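Local coordinates for protein exopolygalacturonase (Yersinia enterocolitica, PDB 2UVE) that probably hydrolyses polygalacturonate, the backbone of pectin, from its chain ends, as an exo-acting family 28 glycoside hydrolase, at residues R350-H355 with Y375-G380; T400-I405 with M433-I438. All blocks are in the same frame, centred on the assembly; numbering follows the deposited sequence.

Both interactions lie in the family 28 region, a right-handed parallel beta-helix, where each joins the loops of successive coils. Interaction 1 comes first along the chain, pairing the loop after strand 348-350 with the one after strand 365-373. Interaction 2 then pairs the loops after strands 397-399 and 430-431. Their centres are about 11 Å apart, and they meet directly: D402 N probably donates a hydrogen bond to G380 O (3.1 Å), and Y375 packs on T400 and M433. A nickel ion ties them further, bound by D376 of interaction 1 and by G401 and H435 of interaction 2. Three of the four loops thus share one nickel site, in the region where relatives of this family probably bind substrate.

Interaction 1 of 2, residues R350-H355 with Y375-G380; sequences RNPAFH and YDANNG. With NI (nickel (II) ion), chain C; SO4 (sulfate ion), chain I; SO4 (sulfate ion), chain O.
The F354 ring crosses N379 at a slant, the amide plane turned 71° from it; CE1 of F354 rests 3.6 Å from N379 CB, and N379 OD1, hydrogen-bonded to R330, lies at the ring edge. One face of F354 carries the imidazole, with H355 CE1 3.7 Å above the plane and displaced toward the rim. F354 CD2 in turn lies over one face of H355, also toward the rim, and the edge takes polar partners. With chi1 at -63°, the H355 ring swings beside the backbone N, and ND1 donates to N379 O (2.9 Å), which sits 21° out of the ring plane. From its far side NE2 reaches O1 of one sulfate at 3.0 Å. N379 ND2 grips O4 of a second sulfate at 2.7 Å, so the two side chains present donors to separate anions, both probably crystallisation solutes. These loops follow consecutive coils of the parallel beta-helix, and the second makes a type II turn, A377 to G380, closed by G380 N bonding to A377 O. The backbones come close at G380, whose CA makes a C-H...O contact with F354 O at 3.2 Å. P352 fills in behind, its CG 3.9 Å from G380 CA and its CD against the methyl of A377. Just ahead of the turn, after a cis peptide, D376 OD2 binds nickel at 2.1 Å.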
loop_
_atom_site.group_PDB
_atom_site.type_symbol
_atom_site.label_atom_id
_atom_site.label_comp_id
_atom_site.label_asym_id
_atom_site.label_seq_id
_atom_site.Cartn_x
_atom_site.Cartn_y
_atom_site.Cartn_z
ATOM N N ARG A 350 2.322 8.596 10.856
ATOM C CA ARG A 350 2.626 7.989 12.161
ATOM C C ARG A 350 1.398 7.764 12.977
ATOM O O ARG A 350 0.445 8.529 12.862
ATOM C CB ARG A 350 3.552 8.922 12.944
ATOM C CG ARG A 350 4.959 8.729 12.508
ATOM C CD ARG A 350 5.835 9.725 13.141
ATOM N NE ARG A 350 7.174 9.625 12.596
ATOM C CZ ARG A 350 8.129 10.510 12.837
ATOM N NH1 ARG A 350 7.868 11.573 13.584
ATOM N NH2 ARG A 350 9.335 10.327 12.316
ATOM N N ASN A 351 1.422 6.718 13.796
ATOM C CA ASN A 351 0.551 6.597 14.978
ATOM C C ASN A 351 -0.983 6.675 14.704
ATOM O O ASN A 351 -1.675 7.409 15.395
ATOM C CB ASN A 351 0.982 7.674 16.067
ATOM C CG ASN A 351 0.538 7.305 17.504
ATOM O OD1 ASN A 351 0.747 8.067 18.493
ATOM N ND2 ASN A 351 -0.010 6.141 17.645
ATOM N N PRO A 352 -1.532 5.867 13.763
ATOM C CA PRO A 352 -2.981 5.973 13.501
ATOM C C PRO A 352 -3.744 5.397 14.714
ATOM O O PRO A 352 -3.231 4.501 15.374
ATOM C CB PRO A 352 -3.175 5.054 12.295
ATOM C CG PRO A 352 -2.086 4.004 12.425
ATOM C CD PRO A 352 -0.916 4.714 13.083
ATOM N N ALA A 353 -4.950 5.886 15.013
ATOM C CA ALA A 353 -5.787 5.171 15.994
ATOM C C ALA A 353 -6.346 3.853 15.455
ATOM O O ALA A 353 -6.719 2.975 16.234
ATOM C CB ALA A 353 -6.904 6.103 16.580
ATOM N N PHE A 354 -6.409 3.700 14.132
ATOM C CA PHE A 354 -6.972 2.476 13.477
ATOM C C PHE A 354 -6.136 2.276 12.213
ATOM O O PHE A 354 -4.921 2.091 12.332
ATOM C CB PHE A 354 -8.504 2.619 13.228
ATOM C CG PHE A 354 -9.237 1.341 12.818
ATOM C CD1 PHE A 354 -8.872 0.092 13.298
ATOM C CD2 PHE A 354 -10.357 1.423 11.968
ATOM C CE1 PHE A 354 -9.588 -1.067 12.951
ATOM C CE2 PHE A 354 -11.087 0.249 11.576
ATOM C CZ PHE A 354 -10.706 -0.997 12.073
ATOM N N HIS A 355 -6.730 2.345 11.023
ATOM C CA HIS A 355 -6.004 2.080 9.745
ATOM C C HIS A 355 -5.172 3.274 9.401
ATOM O O HIS A 355 -5.443 4.326 9.920
ATOM C CB HIS A 355 -6.974 1.827 8.600
ATOM C CG HIS A 355 -7.843 0.610 8.782
ATOM N ND1 HIS A 355 -7.358 -0.607 9.216
ATOM C CD2 HIS A 355 -9.171 0.432 8.606
ATOM C CE1 HIS A 355 -8.341 -1.481 9.300
ATOM N NE2 HIS A 355 -9.454 -0.875 8.935
ATOM N N TYR A 375 4.376 0.845 12.942
ATOM C CA TYR A 375 4.664 -0.338 13.794
ATOM C C TYR A 375 4.629 0.030 15.301
ATOM O O TYR A 375 5.234 1.025 15.690
ATOM C CB TYR A 375 6.039 -0.928 13.440
ATOM C CG TYR A 375 6.304 -2.223 14.118
ATOM C CD1 TYR A 375 5.755 -3.420 13.634
ATOM C CD2 TYR A 375 7.075 -2.259 15.276
ATOM C CE1 TYR A 375 5.988 -4.628 14.307
ATOM C CE2 TYR A 375 7.309 -3.438 15.945
ATOM C CZ TYR A 375 6.774 -4.615 15.465
ATOM O OH TYR A 375 7.033 -5.764 16.183
ATOM N N ASP A 376 3.905 -0.718 16.151
ATOM C CA ASP A 376 3.043 -1.844 15.759
ATOM C C ASP A 376 1.591 -1.490 16.181
ATOM O O ASP A 376 0.987 -2.194 16.956
ATOM C CB ASP A 376 3.532 -3.145 16.446
ATOM C CG ASP A 376 2.971 -4.377 15.811
ATOM O OD1 ASP A 376 3.164 -5.512 16.305
ATOM O OD2 ASP A 376 2.312 -4.222 14.772
ATOM N N ALA A 377 1.068 -0.346 15.736
ATOM C CA ALA A 377 -0.343 0.043 15.968
ATOM C C ALA A 377 -1.334 -1.012 15.397
ATOM O O ALA A 377 -1.337 -1.319 14.167
ATOM C CB ALA A 377 -0.628 1.414 15.314
ATOM N N ASN A 378 -2.155 -1.556 16.297
ATOM C CA ASN A 378 -3.117 -2.585 15.977
ATOM C C ASN A 378 -4.083 -2.102 14.900
ATOM O O ASN A 378 -4.747 -1.076 15.066
ATOM C CB ASN A 378 -3.855 -3.067 17.224
ATOM C CG ASN A 378 -4.495 -4.449 17.033
ATOM O OD1 ASN A 378 -4.175 -5.199 16.098
ATOM N ND2 ASN A 378 -5.360 -4.800 17.938
ATOM N N ASN A 379 -4.112 -2.863 13.802
ATOM C CA ASN A 379 -4.806 -2.574 12.522
ATOM C C ASN A 379 -4.273 -1.374 11.725
ATOM O O ASN A 379 -4.945 -0.868 10.810
ATOM C CB ASN A 379 -6.336 -2.549 12.721
ATOM C CG ASN A 379 -6.813 -3.731 13.591
ATOM O OD1 ASN A 379 -7.139 -3.558 14.774
ATOM N ND2 ASN A 379 -6.717 -4.939 13.041
ATOM N N GLY A 380 -3.057 -0.933 12.051
ATOM C CA GLY A 380 -2.496 0.221 11.368
ATOM C C GLY A 380 -1.835 -0.242 10.072
ATOM O O GLY A 380 -0.583 -0.309 9.989
HETATM NI NI NI C . 1.637 -5.725 13.510
HETATM S S SO4 I . -6.353 -8.290 15.153
HETATM O O1 SO4 I . -4.941 -8.369 15.557
HETATM O O2 SO4 I . -6.819 -9.623 14.767
HETATM O O3 SO4 I . -7.165 -7.716 16.249
HETATM O O4 SO4 I . -6.509 -7.440 13.976
HETATM S S SO4 O . -11.741 -3.789 8.508
HETATM O O1 SO4 O . -11.687 -2.484 7.813
HETATM O O2 SO4 O . -10.818 -4.741 7.853
HETATM O O3 SO4 O . -11.248 -3.618 9.895
HETATM O O4 SO4 O . -13.120 -4.374 8.443
HETATM O O HOH W 1 -4.019 1.484 15.055
HETATM O O HOH W 2 2.783 -7.313 14.526
HETATM O O HOH W 3 -0.057 -6.153 14.884
HETATM O O HOH W 4 3.362 -5.121 12.012
#

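Interaction 2 of 2, residues T400-I405 with M433-I438; sequences TGDDCI and MGHGAI. With NI (nickel (II) ion), chain C.
D402 O meets G434 and H435 where the D-D and G-H-G sequences characteristic of glycosyl hydrolase family 28 pack together on adjacent coils of the beta-helix; in relatives these motifs line the catalytic centre. This one carbonyl takes two donors, H435 N at 2.8 Å and T400 OG1 at 2.9 Å, arriving from opposite faces of its plane. The threonine hydroxyl gets there because chi1 of 56° sets OG1 between the backbone N and the carbonyl carbon. T400 N gives a nearly straight bond to M433 O (2.9 Å). Further along, C404 N finds G436 O at 2.9 Å, almost in line with the C=O bond, while I405 N reaches A437 O at 3.2 Å on a more bent path. D403 turns OD1 toward H435 CB, and its OD2 is held by N406. G401 O and H435 NE2 meet without a hydrogen bond, since both bind the nickel ion, at 2.1 Å and 2.3 Å respectively; D376 and three waters complete the site, one of the waters also donating to T400 O. Over one face of the H435 ring, D402 CA makes a CH-pi contact, 3.7 Å from the centroid and only 6° off the normal.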
loop_
_atom_site.group_PDB
_atom_site.type_symbol
_atom_site.label_atom_id
_atom_site.label_comp_id
_atom_site.label_asym_id
_atom_site.label_seq_id
_atom_site.Cartn_x
_atom_site.Cartn_y
_atom_site.Cartn_z
ATOM N N THR A 400 4.880 -1.009 9.136
ATOM C CA THR A 400 3.446 -0.848 9.503
ATOM C C THR A 400 3.004 -1.751 10.654
ATOM O O THR A 400 3.562 -2.836 10.906
ATOM C CB THR A 400 2.528 -0.976 8.245
ATOM O OG1 THR A 400 2.775 -2.234 7.616
ATOM C CG2 THR A 400 2.822 0.132 7.197
ATOM N N GLY A 401 1.986 -1.297 11.389
ATOM C CA GLY A 401 1.446 -2.132 12.422
ATOM C C GLY A 401 0.623 -3.300 11.899
ATOM O O GLY A 401 0.419 -4.257 12.626
ATOM N N ASP A 402 0.151 -3.227 10.660
ATOM C CA ASP A 402 -0.626 -4.330 10.045
ATOM C C ASP A 402 -0.101 -4.572 8.631
ATOM O O ASP A 402 1.117 -4.459 8.383
ATOM C CB ASP A 402 -2.153 -4.020 10.081
ATOM C CG ASP A 402 -3.023 -5.284 10.128
ATOM O OD1 ASP A 402 -3.270 -5.905 9.073
ATOM O OD2 ASP A 402 -3.445 -5.686 11.236
ATOM N N ASP A 403 -0.976 -4.900 7.691
ATOM C CA ASP A 403 -0.552 -5.101 6.270
ATOM C C ASP A 403 0.065 -3.829 5.720
ATOM O O ASP A 403 -0.415 -2.739 6.057
ATOM C CB ASP A 403 -1.750 -5.434 5.394
ATOM C CG ASP A 403 -2.486 -6.674 5.851
ATOM O OD1 ASP A 403 -1.875 -7.569 6.471
ATOM O OD2 ASP A 403 -3.670 -6.781 5.541
ATOM N N CYS A 404 1.102 -3.952 4.880
ATOM C CA CYS A 404 1.668 -2.778 4.221
ATOM C C CYS A 404 0.665 -2.216 3.176
ATOM O O CYS A 404 0.265 -1.051 3.246
ATOM C CB CYS A 404 3.055 -3.098 3.596
ATOM S SG CYS A 404 4.242 -3.885 4.768
ATOM N N ILE A 405 0.293 -3.043 2.196
ATOM C CA ILE A 405 -0.685 -2.690 1.144
ATOM C C ILE A 405 -1.751 -3.800 1.137
ATOM O O ILE A 405 -1.422 -4.986 0.963
ATOM C CB ILE A 405 -0.068 -2.565 -0.282
ATOM C CG1 ILE A 405 1.032 -1.470 -0.361
ATOM C CG2 ILE A 405 -1.131 -2.205 -1.342
ATOM C CD1 ILE A 405 1.869 -1.608 -1.712
ATOM N N MET A 433 8.849 -3.785 8.231
ATOM C CA MET A 433 7.963 -4.637 9.009
ATOM C C MET A 433 6.551 -4.414 8.537
ATOM O O MET A 433 6.229 -3.332 8.032
ATOM C CB MET A 433 8.112 -4.371 10.500
ATOM C CG MET A 433 9.518 -4.760 11.011
ATOM S SD MET A 433 9.579 -4.873 12.784
ATOM C CE MET A 433 8.697 -6.419 13.095
ATOM N N GLY A 434 5.715 -5.461 8.678
ATOM C CA GLY A 434 4.318 -5.363 8.310
ATOM C C GLY A 434 3.771 -6.767 8.165
ATOM O O GLY A 434 4.545 -7.693 8.122
ATOM N N HIS A 435 2.454 -6.939 8.080
ATOM C CA HIS A 435 1.889 -8.299 8.080
ATOM C C HIS A 435 1.935 -8.967 6.696
ATOM O O HIS A 435 1.699 -10.150 6.569
ATOM C CB HIS A 435 0.454 -8.281 8.625
ATOM C CG HIS A 435 0.387 -7.955 10.074
ATOM N ND1 HIS A 435 -0.772 -8.078 10.821
ATOM C CD2 HIS A 435 1.345 -7.546 10.930
ATOM C CE1 HIS A 435 -0.524 -7.726 12.067
ATOM N NE2 HIS A 435 0.748 -7.391 12.159
ATOM N N GLY A 436 2.258 -8.201 5.667
ATOM C CA GLY A 436 2.326 -8.743 4.334
ATOM C C GLY A 436 2.559 -7.545 3.508
ATOM O O GLY A 436 1.957 -6.508 3.736
ATOM N N ALA A 437 3.501 -7.662 2.590
ATOM C CA ALA A 437 3.766 -6.598 1.646
ATOM C C ALA A 437 2.523 -6.353 0.747
ATOM O O ALA A 437 2.072 -5.217 0.611
ATOM C CB ALA A 437 5.077 -6.923 0.778
ATOM N N ILE A 438 1.999 -7.417 0.129
ATOM C CA ILE A 438 0.871 -7.319 -0.812
ATOM C C ILE A 438 -0.166 -8.316 -0.315
ATOM O O ILE A 438 0.087 -9.525 -0.336
ATOM C CB ILE A 438 1.273 -7.699 -2.310
ATOM C CG1 ILE A 438 2.530 -6.913 -2.758
ATOM C CG2 ILE A 438 0.019 -7.549 -3.311
ATOM C CD1 ILE A 438 2.276 -5.455 -3.021
HETATM NI NI NI C . 1.637 -5.725 13.510
HETATM O O HOH W 4 3.362 -5.121 12.012
HETATM O O HOH W 2 2.783 -7.313 14.526
HETATM O O HOH W 3 -0.057 -6.153 14.884
#